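Side-chain contacts in unknown protein (Leishmania major, PDB 1R75), which is of unknown function but folds as a compact all-beta domain of the DUF1935 family, built from two antiparallel sheets packed on each other: residues C103-R108 against Q113-G118; W53-D58 against I64-L69. All blocks are in the same frame, centred on the assembly; numbering follows the deposited sequence.

Contact 1: residues C103-R108 against Q113-G118; sequences CEVDVR and QMFVEG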
ATOM      1  N   CYS A 103      -8.171  -0.218  -6.322  1.00 17.99           N
ATOM      2  CA  CYS A 103      -7.220   0.824  -5.959  1.00 18.06           C
ATOM      3  C   CYS A 103      -5.814   0.346  -5.972  1.00 17.54           C
ATOM      4  O   CYS A 103      -5.503  -0.767  -5.546  1.00 19.13           O
ATOM      5  CB  CYS A 103      -7.470   1.370  -4.577  1.00 17.63           C
ATOM      6  SG  CYS A 103      -9.073   2.080  -4.262  1.00 23.26           S
ATOM      7  N   GLU A 104      -4.921   1.153  -6.543  1.00 17.39           N
ATOM      8  CA  GLU A 104      -3.584   0.681  -6.774  1.00 18.54           C
ATOM      9  C   GLU A 104      -2.586   1.801  -6.609  1.00 17.88           C
ATOM     10  O   GLU A 104      -2.914   2.987  -6.937  1.00 19.19           O
ATOM     11  CB  GLU A 104      -3.476   0.054  -8.134  1.00 22.55           C
ATOM     12  CG  GLU A 104      -3.537   0.963  -9.272  1.00 27.87           C
ATOM     13  CD  GLU A 104      -3.519   0.203 -10.651  1.00 40.00           C
ATOM     14  OE1 GLU A 104      -2.935  -0.908 -10.778  1.00 42.81           O
ATOM     15  OE2 GLU A 104      -4.075   0.756 -11.633  1.00 46.72           O
ATOM     16  N   VAL A 105      -1.373   1.450  -6.165  1.00 19.50           N
ATOM     17  CA  VAL A 105      -0.326   2.434  -5.950  1.00 18.08           C
ATOM     18  C   VAL A 105       1.020   1.703  -6.107  1.00 20.95           C
ATOM     19  O   VAL A 105       1.133   0.493  -5.889  1.00 20.71           O
ATOM     20  CB  VAL A 105      -0.460   3.152  -4.539  1.00 19.80           C
ATOM     21  CG1 VAL A 105      -0.086   2.216  -3.412  1.00 20.04           C
ATOM     22  CG2 VAL A 105       0.266   4.509  -4.515  1.00 21.16           C
ATOM     23  N   ASP A 106       2.032   2.452  -6.498  1.00 22.38           N
ATOM     24  CA  ASP A 106       3.413   1.960  -6.390  1.00 24.86           C
ATOM     25  C   ASP A 106       4.135   2.535  -5.193  1.00 22.97           C
ATOM     26  O   ASP A 106       3.979   3.685  -4.918  1.00 24.71           O
ATOM     27  CB  ASP A 106       4.162   2.353  -7.662  1.00 26.07           C
ATOM     28  CG  ASP A 106       3.543   1.756  -8.887  1.00 35.64           C
ATOM     29  OD1 ASP A 106       3.139   0.563  -8.853  1.00 39.49           O
ATOM     30  OD2 ASP A 106       3.388   2.407  -9.956  1.00 47.20           O
ATOM     31  N   VAL A 107       4.965   1.743  -4.501  1.00 21.58           N
ATOM     32  CA  VAL A 107       5.564   2.166  -3.294  1.00 20.62           C
ATOM     33  C   VAL A 107       7.104   1.970  -3.458  1.00 21.18           C
ATOM     34  O   VAL A 107       7.600   0.832  -3.584  1.00 21.61           O
ATOM     35  CB  VAL A 107       5.115   1.356  -2.110  1.00 20.68           C
ATOM     36  CG1 VAL A 107       5.609   1.962  -0.804  1.00 19.60           C
ATOM     37  CG2 VAL A 107       3.619   1.182  -2.105  1.00 20.58           C
ATOM     38  N   ARG A 108       7.815   3.088  -3.520  1.00 20.75           N
ATOM     39  CA  ARG A 108       9.246   3.065  -3.762  1.00 23.21           C
ATOM     40  C   ARG A 108       9.963   2.642  -2.499  1.00 23.37           C
ATOM     41  O   ARG A 108       9.399   2.662  -1.369  1.00 22.88           O
ATOM     42  CB  ARG A 108       9.740   4.434  -4.243  1.00 25.54           C
ATOM     43  CG  ARG A 108       9.200   4.766  -5.616  1.00 29.32           C
ATOM     44  CD  ARG A 108       9.386   6.222  -5.991  1.00 37.94           C
ATOM     45  NE  ARG A 108       8.353   6.720  -6.917  1.00 46.28           N
ATOM     46  CZ  ARG A 108       6.996   6.805  -6.680  1.00 53.25           C
ATOM     47  NH1 ARG A 108       6.409   6.418  -5.526  1.00 54.77           N
ATOM     48  NH2 ARG A 108       6.206   7.265  -7.654  1.00 52.68           N
ATOM     49  N   GLN A 113       3.282   5.316   1.243  1.00 20.18           N
ATOM     50  CA  GLN A 113       2.220   5.799   0.379  1.00 19.89           C
ATOM     51  C   GLN A 113       0.891   5.719   1.125  1.00 19.32           C
ATOM     52  O   GLN A 113       0.448   4.621   1.467  1.00 17.32           O
ATOM     53  CB  GLN A 113       2.202   5.011  -0.966  1.00 20.99           C
ATOM     54  CG  GLN A 113       3.347   5.379  -1.841  1.00 24.33           C
ATOM     55  CD  GLN A 113       3.024   6.663  -2.668  1.00 32.85           C
ATOM     56  OE1 GLN A 113       2.329   7.551  -2.206  1.00 38.17           O
ATOM     57  NE2 GLN A 113       3.471   6.705  -3.880  1.00 38.04           N
ATOM     58  N   MET A 114       0.183   6.860   1.279  1.00 18.12           N
ATOM     59  CA  MET A 114      -1.250   6.854   1.638  1.00 17.70           C
ATOM     60  C   MET A 114      -2.027   6.134   0.506  1.00 17.73           C
ATOM     61  O   MET A 114      -1.731   6.275  -0.668  1.00 17.16           O
ATOM     62  CB  MET A 114      -1.748   8.314   1.781  1.00 17.22           C
ATOM     63  CG  MET A 114      -1.075   9.015   2.918  1.00 20.80           C
ATOM     64  SD  MET A 114      -1.575   8.190   4.532  1.00 31.26           S
ATOM     65  CE  MET A 114      -0.093   8.204   4.883  1.00 27.05           C
ATOM     66  N   PHE A 115      -2.988   5.319   0.908  1.00 15.87           N
ATOM     67  CA  PHE A 115      -3.702   4.477   0.018  1.00 16.14           C
ATOM     68  C   PHE A 115      -5.161   4.811  -0.077  1.00 14.50           C
ATOM     69  O   PHE A 115      -5.677   5.275  -1.176  1.00 13.96           O
ATOM     70  CB  PHE A 115      -3.428   3.048   0.464  1.00 16.91           C
ATOM     71  CG  PHE A 115      -3.931   2.011  -0.513  1.00 14.27           C
ATOM     72  CD1 PHE A 115      -3.558   2.068  -1.827  1.00 18.60           C
ATOM     73  CD2 PHE A 115      -4.786   0.939  -0.084  1.00 14.15           C
ATOM     74  CE1 PHE A 115      -3.992   1.084  -2.741  1.00 16.39           C
ATOM     75  CE2 PHE A 115      -5.262   0.024  -1.019  1.00 17.04           C
ATOM     76  CZ  PHE A 115      -4.825   0.091  -2.332  1.00 15.91           C
ATOM     77  N   VAL A 116      -5.956   4.539   0.992  1.00 15.63           N
ATOM     78  CA  VAL A 116      -7.397   4.796   0.971  1.00 16.57           C
ATOM     79  C   VAL A 116      -7.861   5.297   2.309  1.00 15.79           C
ATOM     80  O   VAL A 116      -7.232   5.131   3.349  1.00 15.59           O
ATOM     81  CB  VAL A 116      -8.256   3.543   0.598  1.00 17.46           C
ATOM     82  CG1 VAL A 116      -7.929   3.102  -0.708  1.00 19.07           C
ATOM     83  CG2 VAL A 116      -8.046   2.416   1.611  1.00 23.25           C
ATOM     84  N   GLU A 117      -8.974   5.945   2.296  1.00 17.28           N
ATOM     85  CA  GLU A 117      -9.574   6.390   3.542  1.00 19.75           C
ATOM     86  C   GLU A 117     -11.064   6.181   3.475  1.00 19.44           C
ATOM     87  O   GLU A 117     -11.699   6.443   2.454  1.00 17.05           O
ATOM     88  CB  GLU A 117      -9.241   7.891   3.680  1.00 21.95           C
ATOM     89  CG  GLU A 117      -9.802   8.545   4.904  1.00 25.72           C
ATOM     90  CD  GLU A 117      -9.018   9.822   5.328  1.00 32.05           C
ATOM     91  OE1 GLU A 117      -7.763   9.836   5.217  1.00 29.48           O
ATOM     92  OE2 GLU A 117      -9.690  10.771   5.799  1.00 37.58           O
ATOM     93  N   GLY A 118     -11.631   5.685   4.570  1.00 21.66           N
ATOM     94  CA  GLY A 118     -13.062   5.534   4.684  1.00 22.26           C
ATOM     95  C   GLY A 118     -13.401   4.172   5.293  1.00 22.21           C
ATOM     96  O   GLY A 118     -12.627   3.649   6.039  1.00 25.25           O
TER
HETATM   97  O   HOH W   1       3.358   7.163  -6.740  1.00 55.55           O
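The chain of Gln113 leaves beside its backbone N and then bends at chi2 (-84°), which carries its amide over to Asp106 and Val105. Phe115 takes the other course: CG lies anti to the backbone N (chi1 -171°) and the ring reaches across to Cys103 and Val105. Gln113 NE2 donates to Asp106 O over 3.2 Å; the N-H...O angle is a moderate 143°, although the nitrogen stands almost straight out from the carbonyl and the oxygen is tilted from the amide plane. A water accepts from Arg108 NH2 and, weakly, from Gln113 NE2, bridging the guanidinium and the amide; Arg108 NH1 itself is salt-bridged to Glu111. The two strands run antiparallel with axes 7.9 Å apart, too far for backbone pairing, as expected of the facing sheets of a beta sandwich. Strand 103-107 bonds instead with 62-71, and 113-117 with 52-57, where Phe115 and Val116 form a classic beta bulge opposite Trp53. Around the ring, Phe115 CZ lies 3.7 Å from Cys103 CB, and Cys103 O meets the ring at its edge, 3.4 Å from the same Phe115 CZ. Val105 CG1 approaches the ring obliquely, 3.8 Å from Phe115 CD1, while Cys103 SG touches Val116 CG1 at 3.9 Å.

Contact 2: residues W53-D58 against I64-L69; sequences WAFYND and IHVAVL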
ATOM      1  N   TRP A  53      -5.666   3.832   5.448  1.00 19.64           N
ATOM      2  CA  TRP A  53      -4.594   2.881   5.216  1.00 18.01           C
ATOM      3  C   TRP A  53      -3.465   3.500   4.430  1.00 17.28           C
ATOM      4  O   TRP A  53      -3.716   4.309   3.500  1.00 18.99           O
ATOM      5  CB  TRP A  53      -5.084   1.771   4.367  1.00 21.33           C
ATOM      6  CG  TRP A  53      -6.006   0.794   4.914  1.00 23.90           C
ATOM      7  CD1 TRP A  53      -6.673   0.793   6.098  1.00 27.72           C
ATOM      8  CD2 TRP A  53      -6.389  -0.413   4.229  1.00 27.13           C
ATOM      9  NE1 TRP A  53      -7.478  -0.346   6.196  1.00 28.20           N
ATOM     10  CE2 TRP A  53      -7.338  -1.083   5.040  1.00 26.36           C
ATOM     11  CE3 TRP A  53      -6.052  -0.967   2.992  1.00 26.99           C
ATOM     12  CZ2 TRP A  53      -7.914  -2.322   4.643  1.00 25.72           C
ATOM     13  CZ3 TRP A  53      -6.607  -2.238   2.627  1.00 29.04           C
ATOM     14  CH2 TRP A  53      -7.531  -2.841   3.412  1.00 25.46           C
ATOM     15  N   ALA A  54      -2.282   3.079   4.768  1.00 17.30           N
ATOM     16  CA  ALA A  54      -1.071   3.377   4.092  1.00 18.19           C
ATOM     17  C   ALA A  54      -0.209   2.124   3.959  1.00 19.02           C
ATOM     18  O   ALA A  54      -0.430   1.153   4.660  1.00 20.78           O
ATOM     19  CB  ALA A  54      -0.319   4.432   4.836  1.00 18.24           C
ATOM     20  N   PHE A  55       0.727   2.158   3.009  1.00 18.07           N
ATOM     21  CA  PHE A  55       1.723   1.108   2.815  1.00 19.79           C
ATOM     22  C   PHE A  55       3.118   1.671   3.005  1.00 21.52           C
ATOM     23  O   PHE A  55       3.439   2.811   2.585  1.00 21.47           O
ATOM     24  CB  PHE A  55       1.603   0.532   1.394  1.00 19.70           C
ATOM     25  CG  PHE A  55       0.403  -0.275   1.201  1.00 19.41           C
ATOM     26  CD1 PHE A  55       0.252  -1.482   1.855  1.00 16.46           C
ATOM     27  CD2 PHE A  55      -0.602   0.162   0.346  1.00 20.68           C
ATOM     28  CE1 PHE A  55      -0.941  -2.290   1.617  1.00 20.38           C
ATOM     29  CE2 PHE A  55      -1.737  -0.609   0.106  1.00 20.50           C
ATOM     30  CZ  PHE A  55      -1.921  -1.826   0.798  1.00 19.18           C
ATOM     31  N   TYR A  56       3.948   0.881   3.650  1.00 20.00           N
ATOM     32  CA  TYR A  56       5.352   1.194   3.848  1.00 22.28           C
ATOM     33  C   TYR A  56       6.190   0.059   3.245  1.00 21.44           C
ATOM     34  O   TYR A  56       5.893  -1.110   3.479  1.00 21.89           O
ATOM     35  CB  TYR A  56       5.653   1.423   5.355  1.00 22.63           C
ATOM     36  CG  TYR A  56       7.123   1.443   5.644  1.00 24.30           C
ATOM     37  CD1 TYR A  56       7.919   2.492   5.180  1.00 26.55           C
ATOM     38  CD2 TYR A  56       7.731   0.413   6.328  1.00 27.26           C
ATOM     39  CE1 TYR A  56       9.293   2.486   5.364  1.00 24.48           C
ATOM     40  CE2 TYR A  56       9.108   0.390   6.521  1.00 25.24           C
ATOM     41  CZ  TYR A  56       9.858   1.437   6.077  1.00 27.99           C
ATOM     42  OH  TYR A  56      11.191   1.445   6.248  1.00 28.65           O
ATOM     43  N   ASN A  57       7.186   0.413   2.451  1.00 21.07           N
ATOM     44  CA  ASN A  57       8.076  -0.517   1.792  1.00 23.82           C
ATOM     45  C   ASN A  57       9.428  -0.424   2.571  1.00 25.20           C
ATOM     46  O   ASN A  57      10.099   0.614   2.536  1.00 24.82           O
ATOM     47  CB  ASN A  57       8.146  -0.131   0.321  1.00 22.97           C
ATOM     48  CG  ASN A  57       9.215  -0.943  -0.478  1.00 24.49           C
ATOM     49  OD1 ASN A  57       9.979  -1.769   0.068  1.00 23.42           O
ATOM     50  ND2 ASN A  57       9.260  -0.684  -1.758  1.00 20.36           N
ATOM     51  N   ASP A  58       9.743  -1.487   3.341  1.00 25.79           N
ATOM     52  CA  ASP A  58      10.998  -1.578   4.104  1.00 29.20           C
ATOM     53  C   ASP A  58      12.211  -2.155   3.296  1.00 30.26           C
ATOM     54  O   ASP A  58      13.277  -2.404   3.842  1.00 33.27           O
ATOM     55  CB  ASP A  58      10.731  -2.405   5.352  1.00 29.74           C
ATOM     56  CG  ASP A  58      11.796  -2.226   6.421  1.00 34.03           C
ATOM     57  OD1 ASP A  58      12.255  -1.082   6.671  1.00 35.11           O
ATOM     58  OD2 ASP A  58      12.196  -3.218   7.044  1.00 37.92           O
ATOM     59  N   ILE A  64       7.386  -1.675  -5.243  1.00 22.04           N
ATOM     60  CA  ILE A  64       6.285  -2.638  -5.022  1.00 22.31           C
ATOM     61  C   ILE A  64       5.047  -2.046  -5.631  1.00 22.00           C
ATOM     62  O   ILE A  64       4.781  -0.861  -5.452  1.00 24.01           O
ATOM     63  CB  ILE A  64       6.090  -2.957  -3.560  1.00 22.89           C
ATOM     64  CG1 ILE A  64       7.385  -3.590  -2.973  1.00 28.43           C
ATOM     65  CG2 ILE A  64       4.796  -3.813  -3.337  1.00 25.18           C
ATOM     66  CD1 ILE A  64       7.382  -3.712  -1.547  1.00 33.72           C
ATOM     67  N   HIS A  65       4.330  -2.823  -6.437  1.00 20.31           N
ATOM     68  CA  HIS A  65       3.051  -2.350  -6.977  1.00 21.15           C
ATOM     69  C   HIS A  65       1.965  -3.134  -6.299  1.00 19.97           C
ATOM     70  O   HIS A  65       2.020  -4.353  -6.297  1.00 20.78           O
ATOM     71  CB  HIS A  65       2.955  -2.616  -8.485  1.00 22.57           C
ATOM     72  CG  HIS A  65       1.628  -2.267  -9.090  1.00 28.32           C
ATOM     73  ND1 HIS A  65       0.788  -3.211  -9.647  1.00 35.87           N
ATOM     74  CD2 HIS A  65       0.972  -1.085  -9.184  1.00 34.67           C
ATOM     75  CE1 HIS A  65      -0.323  -2.625 -10.047  1.00 34.99           C
ATOM     76  NE2 HIS A  65      -0.229  -1.336  -9.800  1.00 37.38           N
ATOM     77  N   VAL A  66       0.999  -2.461  -5.694  1.00 18.31           N
ATOM     78  CA  VAL A  66      -0.041  -3.140  -4.945  1.00 18.85           C
ATOM     79  C   VAL A  66      -1.392  -2.680  -5.472  1.00 21.29           C
ATOM     80  O   VAL A  66      -1.598  -1.499  -5.739  1.00 19.51           O
ATOM     81  CB  VAL A  66       0.110  -2.998  -3.418  1.00 21.71           C
ATOM     82  CG1 VAL A  66       0.229  -1.589  -2.977  1.00 22.17           C
ATOM     83  CG2 VAL A  66      -1.057  -3.738  -2.633  1.00 20.62           C
ATOM     84  N   ALA A  67      -2.267  -3.627  -5.754  1.00 19.83           N
ATOM     85  CA  ALA A  67      -3.642  -3.313  -6.052  1.00 18.77           C
ATOM     86  C   ALA A  67      -4.575  -4.167  -5.219  1.00 18.19           C
ATOM     87  O   ALA A  67      -4.379  -5.386  -5.092  1.00 19.38           O
ATOM     88  CB  ALA A  67      -3.983  -3.544  -7.526  1.00 20.73           C
ATOM     89  N   VAL A  68      -5.632  -3.523  -4.720  1.00 16.18           N
ATOM     90  CA  VAL A  68      -6.559  -4.110  -3.821  1.00 16.89           C
ATOM     91  C   VAL A  68      -7.954  -3.883  -4.391  1.00 16.78           C
ATOM     92  O   VAL A  68      -8.277  -2.809  -4.861  1.00 16.54           O
ATOM     93  CB  VAL A  68      -6.466  -3.487  -2.440  1.00 16.51           C
ATOM     94  CG1 VAL A  68      -7.559  -4.024  -1.531  1.00 18.10           C
ATOM     95  CG2 VAL A  68      -5.055  -3.682  -1.790  1.00 18.89           C
ATOM     96  N   LEU A  69      -8.765  -4.904  -4.339  1.00 17.55           N
ATOM     97  CA  LEU A  69     -10.135  -4.860  -4.788  1.00 20.52           C
ATOM     98  C   LEU A  69     -11.031  -4.852  -3.577  1.00 20.62           C
ATOM     99  O   LEU A  69     -10.940  -5.761  -2.731  1.00 20.19           O
ATOM    100  CB  LEU A  69     -10.463  -6.142  -5.501  1.00 22.74           C
ATOM    101  CG  LEU A  69     -10.050  -6.404  -6.878  1.00 31.94           C
ATOM    102  CD1 LEU A  69      -9.958  -7.979  -7.073  1.00 35.91           C
ATOM    103  CD2 LEU A  69     -11.091  -5.694  -7.841  1.00 32.73           C
TER
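Phe55 lays one face of its ring against Val66, whose CG1 sits 3.7 Å above the ring plane and is displaced toward the rim. The distance from Val66 CG1 to the ring centroid is 4.1 Å, at 26° from the normal, which meets the geometry of a CH-pi contact. The two side chains come from opposite directions, and the methyl is nearest the CD2-CE2 side of the ring, with Phe55 CE2 3.8 Å from Val66 CG1. The second methyl branch falls near the ring's far end, Val66 CG2 to Phe55 CZ being 4.0 Å. Val68 is a looser neighbour: its CG2 lies near the plane of the ring at its edge, 4.5 Å from Phe55 CZ.

At the other end, Ile64 meets Asn57. A chi1 of 173° sets the Asn57 amide anti to its own backbone nitrogen and extends it toward the facing strand, where Ile64 CD1 comes within 3.5 Å of Asn57 CG and Ile64 CG1 within 3.7 Å of Asn57 ND2. This is van der Waals contact between a methyl-tipped chain and an amide. The polar atoms of this buried amide are satisfied by backbone groups: ND2 donates to Leu62 O and Val107 O, and OD1 accepts from Ser59 N. Three bonds thus fix the rotation of the amide.

Strand 53-57 crosses strand 64-69 at 157°, with the axes 9.5 Å apart, so side chains alone span the gap. Within its own sheet, strand 52-57 lies between 42-47 and 112-117, and Phe55 also packs edge-to-face with Phe115; in the facing sheet, strand 62-71 is flanked by 100-107 and 123-132.

Overall arrangement
Contact 1 and contact 2 are adjacent portions of one sandwich core, their centres about 6 Å apart. Each joins the same two sheets: strands 112-117 and 52-57 are neighbours in one, 100-107 and 62-71 in the other. Backbone bonds tie the contacts together within each sheet, with Gln113 N to Phe55 O and Val107 N to Ile64 O both at 2.8 Å and probable hydrogen bonds. The Phe55-Phe115 ring pair joins them within the five-stranded sheet, while the Asn57-Val107 bond crosses to the four-stranded one. Along the chain they occur in series, 53-69 before 103-118. The geometry points to a shared hydrophobic core; no ligand or active site is known here.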